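Long-range contacts in UlvanLyase-PL25 (Pseudoalteromonas sp. PLSV, PDB 5UAS), which cleaves ulvan, the sulfated rhamnose- and uronic-acid-containing cell-wall polysaccharide of green seaweeds, as a polysaccharide lyase of family 25: residues G117-Q122 and N132-A137; T159-Y164 and F179-H184. All coordinates share one frame; numbering follows the deposited sequence.

In the fold
Both contacts stand side by side at the substrate-binding groove of a beta-propeller, their centres about 7 Å apart, and each touches the same glucuronate and the same sulfated rhamnose. In sequence the two follow one another, contact 1 first. Two probable backbone hydrogen bonds join them: Gly-120 N to Gly-162 O at 3.0 Å, and Ala-183 N to Asn-132 O at 3.0 Å. Contact 1 brings His-119 and contact 2 brings Arg-180 to the uronate carboxylate, so that a loop histidine and an arginine at a strand end share one anion. Contact 2 also contributes Tyr-164, probably the proton acceptor, and His-184, which ties the pocket to the structural zinc.

Contact 1 (G117-Q122 and N132-A137); sequences GGHGGQ and NTHHGA. With 83Y (3-O-sulfo-alpha-L-rhamnopyranose), chain C; BDP (beta-D-glucopyranuronic acid), chain B.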
loop_
_atom_site.group_PDB
_atom_site.type_symbol
_atom_site.label_atom_id
_atom_site.label_comp_id
_atom_site.label_asym_id
_atom_site.label_seq_id
_atom_site.Cartn_x
_atom_site.Cartn_y
_atom_site.Cartn_z
ATOM N N GLY A 117 7.700 -9.811 4.220
ATOM C CA GLY A 117 7.745 -11.261 4.204
ATOM C C GLY A 117 6.470 -11.988 4.601
ATOM O O GLY A 117 6.395 -13.227 4.444
ATOM N N GLY A 118 5.451 -11.279 5.081
ATOM C CA GLY A 118 4.275 -11.951 5.624
ATOM C C GLY A 118 3.160 -12.110 4.599
ATOM O O GLY A 118 2.873 -11.197 3.810
ATOM N N HIS A 119 2.574 -13.298 4.594
ATOM C CA HIS A 119 1.293 -13.558 3.945
ATOM C C HIS A 119 0.458 -14.414 4.888
ATOM O O HIS A 119 -0.184 -15.400 4.490
ATOM C CB HIS A 119 1.466 -14.215 2.571
ATOM C CG HIS A 119 0.237 -14.123 1.720
ATOM N ND1 HIS A 119 0.185 -14.627 0.442
ATOM C CD2 HIS A 119 -0.979 -13.566 1.956
ATOM C CE1 HIS A 119 -1.013 -14.407 -0.075
ATOM N NE2 HIS A 119 -1.739 -13.754 0.820
ATOM N N GLY A 120 0.483 -14.026 6.153
ATOM C CA GLY A 120 -0.458 -14.512 7.157
ATOM C C GLY A 120 0.105 -15.596 8.049
ATOM O O GLY A 120 -0.636 -16.139 8.867
ATOM N N GLY A 121 1.383 -15.956 7.889
ATOM C CA GLY A 121 1.988 -16.987 8.721
ATOM C C GLY A 121 1.529 -18.372 8.304
ATOM O O GLY A 121 0.896 -18.567 7.269
ATOM N N GLN A 122 1.829 -19.342 9.163
ATOM C CA GLN A 122 1.456 -20.729 8.935
ATOM C C GLN A 122 1.400 -21.419 10.292
ATOM O O GLN A 122 1.763 -20.835 11.315
ATOM C CB GLN A 122 2.438 -21.447 7.984
ATOM C CG GLN A 122 3.913 -21.421 8.433
ATOM C CD GLN A 122 4.769 -20.392 7.647
ATOM O OE1 GLN A 122 4.771 -20.389 6.408
ATOM N NE2 GLN A 122 5.509 -19.535 8.371
ATOM N N ASN A 132 -6.998 -16.495 10.271
ATOM C CA ASN A 132 -6.493 -17.720 9.668
ATOM C C ASN A 132 -5.084 -17.462 9.135
ATOM O O ASN A 132 -4.525 -16.383 9.320
ATOM C CB ASN A 132 -7.447 -18.221 8.568
ATOM C CG ASN A 132 -7.446 -17.324 7.300
ATOM O OD1 ASN A 132 -7.161 -16.130 7.358
ATOM N ND2 ASN A 132 -7.800 -17.921 6.156
ATOM N N THR A 133 -4.489 -18.486 8.521
ATOM C CA THR A 133 -3.095 -18.407 8.072
ATOM C C THR A 133 -3.006 -18.799 6.608
ATOM O O THR A 133 -3.978 -19.231 5.982
ATOM C CB THR A 133 -2.166 -19.310 8.907
ATOM O OG1 THR A 133 -2.538 -20.685 8.729
ATOM C CG2 THR A 133 -2.249 -18.972 10.378
ATOM N N HIS A 134 -1.812 -18.626 6.050
ATOM C CA HIS A 134 -1.580 -19.086 4.691
ATOM C C HIS A 134 -0.129 -19.535 4.614
ATOM O O HIS A 134 0.160 -20.690 4.929
ATOM C CB HIS A 134 -1.925 -17.987 3.675
ATOM C CG HIS A 134 -1.787 -18.436 2.246
ATOM N ND1 HIS A 134 -2.255 -19.653 1.800
ATOM C CD2 HIS A 134 -1.223 -17.836 1.172
ATOM C CE1 HIS A 134 -1.982 -19.787 0.515
ATOM N NE2 HIS A 134 -1.365 -18.695 0.107
ATOM N N HIS A 135 0.792 -18.656 4.238
ATOM C CA HIS A 135 2.214 -18.966 4.422
ATOM C C HIS A 135 3.019 -17.689 4.584
ATOM O O HIS A 135 2.567 -16.602 4.245
ATOM C CB HIS A 135 2.817 -19.802 3.275
ATOM C CG HIS A 135 2.468 -19.324 1.904
ATOM N ND1 HIS A 135 1.885 -20.148 0.965
ATOM C CD2 HIS A 135 2.628 -18.120 1.302
ATOM C CE1 HIS A 135 1.706 -19.472 -0.158
ATOM N NE2 HIS A 135 2.146 -18.240 0.020
ATOM N N GLY A 136 4.229 -17.840 5.133
ATOM C CA GLY A 136 5.150 -16.727 5.231
ATOM C C GLY A 136 4.949 -15.919 6.488
ATOM O O GLY A 136 3.975 -15.173 6.612
ATOM N N ALA A 137 5.896 -16.037 7.412
ATOM C CA ALA A 137 5.827 -15.274 8.647
ATOM C C ALA A 137 6.207 -13.820 8.384
ATOM O O ALA A 137 7.194 -13.530 7.694
ATOM C CB ALA A 137 6.740 -15.908 9.700
HETATM C C1 83Y C . -6.211 -18.574 -0.158
HETATM C C2 83Y C . -6.132 -18.292 -1.652
HETATM C C3 83Y C . -6.230 -16.799 -1.918
HETATM C C4 83Y C . -5.098 -16.076 -1.191
HETATM C C5 83Y C . -5.271 -16.397 0.298
HETATM C C6 83Y C . -4.220 -15.747 1.179
HETATM O O1 83Y C . -7.513 -18.225 0.328
HETATM O O1S 83Y C . -7.253 -15.619 -5.367
HETATM O O2 83Y C . -4.906 -18.800 -2.182
HETATM O O2S 83Y C . -8.596 -17.064 -3.960
HETATM O O3 83Y C . -6.242 -16.552 -3.324
HETATM O O3S 83Y C . -8.035 -14.831 -3.233
HETATM O O5 83Y C . -5.202 -17.816 0.523
HETATM S S 83Y C . -7.544 -16.020 -3.966
HETATM O O4 83Y C . -5.190 -14.662 -1.430
HETATM C C1 BDP B . -4.197 -14.106 -2.320
HETATM C C2 BDP B . -4.894 -13.502 -3.560
HETATM C C3 BDP B . -5.641 -12.296 -3.080
HETATM C C4 BDP B . -4.760 -11.324 -2.388
HETATM C C5 BDP B . -4.040 -11.970 -1.271
HETATM C C6 BDP B . -4.715 -11.975 0.143
HETATM O O2 BDP B . -3.902 -13.176 -4.541
HETATM O O3 BDP B . -6.818 -12.638 -2.329
HETATM O O4 BDP B . -3.896 -10.457 -3.147
HETATM O O5 BDP B . -3.386 -13.159 -1.573
HETATM O O6A BDP B . -5.628 -11.187 0.414
HETATM O O6B BDP B . -4.293 -12.758 1.012
#
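His-119 and Gly-121 both give their backbone N-H to one acceptor, Gly-136 O, at 3.1 Å from His-119 N and 3.0 Å from Gly-121 N, and they arrive from opposite faces of its carbonyl plane. Gly-121 O in turn accepts from His-134 N (3.0 Å). The N-H of Gly-136 goes instead to a side chain: Gln-122 OE1 takes it at 2.9 Å in a nearly straight bond (169°), the donor standing above the amide plane. A bend at chi2 brings the amide back over the opposing backbone, while its NE2 is satisfied by Asn-125 and Glu-86. Not every acceptor is served: Gly-120 O, buried here, has no hydrogen-bond partner in the model; its neighbours include the CA-H of Thr-133, a CA-H...O contact.

Two of the three clustered histidines, His-119 and His-134, meet the sugars. CG of His-119 lies anti to the backbone N (chi1 -163°), which sends the ring out to the sugars, where NE2 donates to the glucuronate O6B at 2.7 Å. Its other nitrogen, ND1, is held by Asp-97 OD2, an oxygen that also binds His-135 NE2. His-134 turns its edge to the face of His-119 in a T-shaped pair, planes at 81°, its CD2 coming 3.6 Å from His-119 ND1. One face of His-134 carries the rhamnose, with O5 over the ring centre; His-135 ND1 backs the opposite face. Replacing the His-119 imidazole by an alanine's methyl is likely to leave the uronate O6B without this donor, one Asp-97 bond unmade and the edge of His-134 without its facing ring.

Both segments belong to the long glycine-rich loop linking strands 112-116 and 139-143, the two middle strands of a four-stranded antiparallel propeller blade.

Contact 2 (T159-Y164 and F179-H184); sequences TPFGTY and FRHGAH. With ZN (zinc ion), chain E; BDP (beta-D-glucopyranuronic acid), chain B; 83Y (3-O-sulfo-alpha-L-rhamnopyranose), chain C.
Thr-163 and Arg-180 pair through their backbones as an antiparallel hydrogen-bonded pair: Thr-163 N reaches Arg-180 O at 2.9 Å, and Arg-180 N reaches Thr-163 O at 2.8 Å. CA-H...O contacts continue the match on both sides, from Gly-162 CA to Arg-180 O and from Phe-179 CA to Tyr-164 O.

Polar side chains then build on this pair. The Thr-163 hydroxyl donates to Gly-182 O at 3.0 Å and accepts from Arg-180 NH2 at 3.1 Å. Gly-182 O also takes Arg-180 NE, the two donors coming from opposite faces of its carbonyl plane. A bend at chi3 (68°) in the otherwise extended arginine puts NE within reach of that oxygen and points NH1 and NH2 at the glucuronate, NH2 dividing its hydrogens between Thr-163 OG1 and the carboxylate. There the guanidinium forms a two-pronged bond, NH1 to O6A at 2.9 Å and NH2 to O6B at 2.8 Å; with NE tied to Gly-182 O, the group has little freedom to turn. Both faces are covered: Tyr-164 CE2 comes over one, its ring steeply tilted (68° between planes), and the Ala-183 carbonyl carbon lies over the other. This is the uronate-binding part of the lyase active site, with Tyr-164 the probable proton acceptor.

Metal and sugar share His-184. Its ND1 binds zinc at 2.0 Å, with His-240, Cys-242 and His-254 completing the site, while NE2 donates to the rhamnose O4 at 2.9 Å.

Nonpolar packing lies at the far end, where Thr-159 CG2 meets the Phe-179 ring and makes an off-centre CH-pi contact with His-181.

Segment 179-184 runs off the end of strand 175-180, which sits in the sheet between strands 165-169 and 188-193; Val-189 of the latter touches Phe-179 and His-181. Segment 159-164 is the link arriving from strand 151-154 of the preceding blade.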
loop_
_atom_site.group_PDB
_atom_site.type_symbol
_atom_site.label_atom_id
_atom_site.label_comp_id
_atom_site.label_asym_id
_atom_site.label_seq_id
_atom_site.Cartn_x
_atom_site.Cartn_y
_atom_site.Cartn_z
ATOM N N THR A 159 3.868 -9.955 15.536
ATOM C CA THR A 159 3.280 -11.272 15.312
ATOM C C THR A 159 3.637 -11.790 13.917
ATOM O O THR A 159 3.653 -11.030 12.942
ATOM C CB THR A 159 1.761 -11.254 15.497
ATOM O OG1 THR A 159 1.262 -12.579 15.253
ATOM C CG2 THR A 159 1.093 -10.260 14.518
ATOM N N PRO A 160 3.940 -13.081 13.781
ATOM C CA PRO A 160 4.165 -13.634 12.442
ATOM C C PRO A 160 2.919 -13.678 11.583
ATOM O O PRO A 160 3.046 -13.794 10.355
ATOM C CB PRO A 160 4.688 -15.044 12.731
ATOM C CG PRO A 160 4.005 -15.387 14.041
ATOM C CD PRO A 160 4.039 -14.108 14.834
ATOM N N PHE A 161 1.726 -13.530 12.171
ATOM C CA PHE A 161 0.469 -13.634 11.425
ATOM C C PHE A 161 0.134 -12.244 10.913
ATOM O O PHE A 161 -0.612 -11.487 11.529
ATOM C CB PHE A 161 -0.639 -14.186 12.324
ATOM C CG PHE A 161 -0.283 -15.491 12.951
ATOM C CD1 PHE A 161 -0.083 -16.610 12.168
ATOM C CD2 PHE A 161 -0.104 -15.590 14.329
ATOM C CE1 PHE A 161 0.267 -17.823 12.753
ATOM C CE2 PHE A 161 0.239 -16.794 14.925
ATOM C CZ PHE A 161 0.430 -17.912 14.146
ATOM N N GLY A 162 0.708 -11.904 9.770
ATOM C CA GLY A 162 0.541 -10.577 9.209
ATOM C C GLY A 162 0.589 -10.572 7.694
ATOM O O GLY A 162 1.346 -11.345 7.080
ATOM N N THR A 163 -0.227 -9.702 7.099
ATOM C CA THR A 163 -0.157 -9.309 5.701
ATOM C C THR A 163 -0.449 -7.816 5.644
ATOM O O THR A 163 -1.280 -7.310 6.410
ATOM C CB THR A 163 -1.188 -10.038 4.789
ATOM O OG1 THR A 163 -1.280 -11.428 5.101
ATOM C CG2 THR A 163 -0.769 -9.917 3.323
ATOM N N TYR A 164 0.218 -7.124 4.709
ATOM C CA TYR A 164 -0.039 -5.728 4.346
ATOM C C TYR A 164 0.427 -4.725 5.386
ATOM O O TYR A 164 -0.378 -3.945 5.916
ATOM C CB TYR A 164 -1.531 -5.496 4.027
ATOM C CG TYR A 164 -2.034 -6.426 2.942
ATOM C CD1 TYR A 164 -1.438 -6.433 1.695
ATOM C CD2 TYR A 164 -3.044 -7.350 3.203
ATOM C CE1 TYR A 164 -1.895 -7.284 0.680
ATOM C CE2 TYR A 164 -3.494 -8.227 2.214
ATOM C CZ TYR A 164 -2.906 -8.177 0.943
ATOM O OH TYR A 164 -3.326 -9.040 -0.049
ATOM N N PHE A 179 -1.750 -3.841 9.966
ATOM C CA PHE A 179 -1.719 -5.002 9.078
ATOM C C PHE A 179 -2.959 -5.864 9.310
ATOM O O PHE A 179 -3.696 -5.702 10.294
ATOM C CB PHE A 179 -0.434 -5.845 9.290
ATOM C CG PHE A 179 -0.206 -6.281 10.722
ATOM C CD1 PHE A 179 0.404 -5.425 11.638
ATOM C CD2 PHE A 179 -0.621 -7.537 11.159
ATOM C CE1 PHE A 179 0.611 -5.820 12.974
ATOM C CE2 PHE A 179 -0.414 -7.955 12.475
ATOM C CZ PHE A 179 0.209 -7.079 13.393
ATOM N N ARG A 180 -3.154 -6.819 8.407
ATOM C CA ARG A 180 -4.140 -7.873 8.603
ATOM C C ARG A 180 -3.503 -9.032 9.369
ATOM O O ARG A 180 -2.453 -9.548 8.963
ATOM C CB ARG A 180 -4.670 -8.324 7.252
ATOM C CG ARG A 180 -5.731 -9.400 7.368
ATOM C CD ARG A 180 -6.117 -9.850 5.961
ATOM N NE ARG A 180 -5.013 -10.570 5.314
ATOM C CZ ARG A 180 -5.005 -10.994 4.055
ATOM N NH1 ARG A 180 -6.034 -10.727 3.239
ATOM N NH2 ARG A 180 -3.934 -11.660 3.591
ATOM N N HIS A 181 -4.149 -9.449 10.465
ATOM C CA HIS A 181 -3.566 -10.413 11.413
ATOM C C HIS A 181 -3.820 -11.846 10.937
ATOM O O HIS A 181 -4.473 -12.663 11.595
ATOM C CB HIS A 181 -4.150 -10.166 12.801
ATOM C CG HIS A 181 -3.399 -10.781 13.954
ATOM N ND1 HIS A 181 -3.287 -12.143 14.147
ATOM C CD2 HIS A 181 -2.798 -10.201 15.024
ATOM C CE1 HIS A 181 -2.618 -12.378 15.268
ATOM N NE2 HIS A 181 -2.315 -11.215 15.826
ATOM N N GLY A 182 -3.283 -12.140 9.755
ATOM C CA GLY A 182 -3.438 -13.451 9.135
ATOM C C GLY A 182 -3.763 -13.334 7.653
ATOM O O GLY A 182 -3.391 -12.350 6.988
ATOM N N ALA A 183 -4.423 -14.363 7.118
ATOM C CA ALA A 183 -4.836 -14.370 5.711
ATOM C C ALA A 183 -6.242 -13.776 5.606
ATOM O O ALA A 183 -6.584 -12.923 6.426
ATOM C CB ALA A 183 -4.747 -15.785 5.133
ATOM N N HIS A 184 -7.066 -14.188 4.628
ATOM C CA HIS A 184 -8.319 -13.455 4.393
ATOM C C HIS A 184 -9.181 -13.356 5.640
ATOM O O HIS A 184 -9.856 -12.340 5.868
ATOM C CB HIS A 184 -9.157 -14.139 3.323
ATOM C CG HIS A 184 -8.644 -13.958 1.942
ATOM N ND1 HIS A 184 -9.456 -14.092 0.838
ATOM C CD2 HIS A 184 -7.409 -13.676 1.476
ATOM C CE1 HIS A 184 -8.743 -13.869 -0.253
ATOM N NE2 HIS A 184 -7.491 -13.644 0.107
HETATM ZN ZN ZN E . -11.454 -14.539 0.711
HETATM C C1 BDP B . -4.197 -14.106 -2.320
HETATM C C2 BDP B . -4.894 -13.502 -3.560
HETATM C C3 BDP B . -5.641 -12.296 -3.080
HETATM C C4 BDP B . -4.760 -11.324 -2.388
HETATM C C5 BDP B . -4.040 -11.970 -1.271
HETATM C C6 BDP B . -4.715 -11.975 0.143
HETATM O O2 BDP B . -3.902 -13.176 -4.541
HETATM O O3 BDP B . -6.818 -12.638 -2.329
HETATM O O4 BDP B . -3.896 -10.457 -3.147
HETATM O O5 BDP B . -3.386 -13.159 -1.573
HETATM O O6A BDP B . -5.628 -11.187 0.414
HETATM O O6B BDP B . -4.293 -12.758 1.012
HETATM C C1 83Y C . -6.211 -18.574 -0.158
HETATM C C2 83Y C . -6.132 -18.292 -1.652
HETATM C C3 83Y C . -6.230 -16.799 -1.918
HETATM C C4 83Y C . -5.098 -16.076 -1.191
HETATM C C5 83Y C . -5.271 -16.397 0.298
HETATM C C6 83Y C . -4.220 -15.747 1.179
HETATM O O1 83Y C . -7.513 -18.225 0.328
HETATM O O1S 83Y C . -7.253 -15.619 -5.367
HETATM O O2 83Y C . -4.906 -18.800 -2.182
HETATM O O2S 83Y C . -8.596 -17.064 -3.960
HETATM O O3 83Y C . -6.242 -16.552 -3.324
HETATM O O3S 83Y C . -8.035 -14.831 -3.233
HETATM O O5 83Y C . -5.202 -17.816 0.523
HETATM S S 83Y C . -7.544 -16.020 -3.966
HETATM O O4 83Y C . -5.190 -14.662 -1.430
#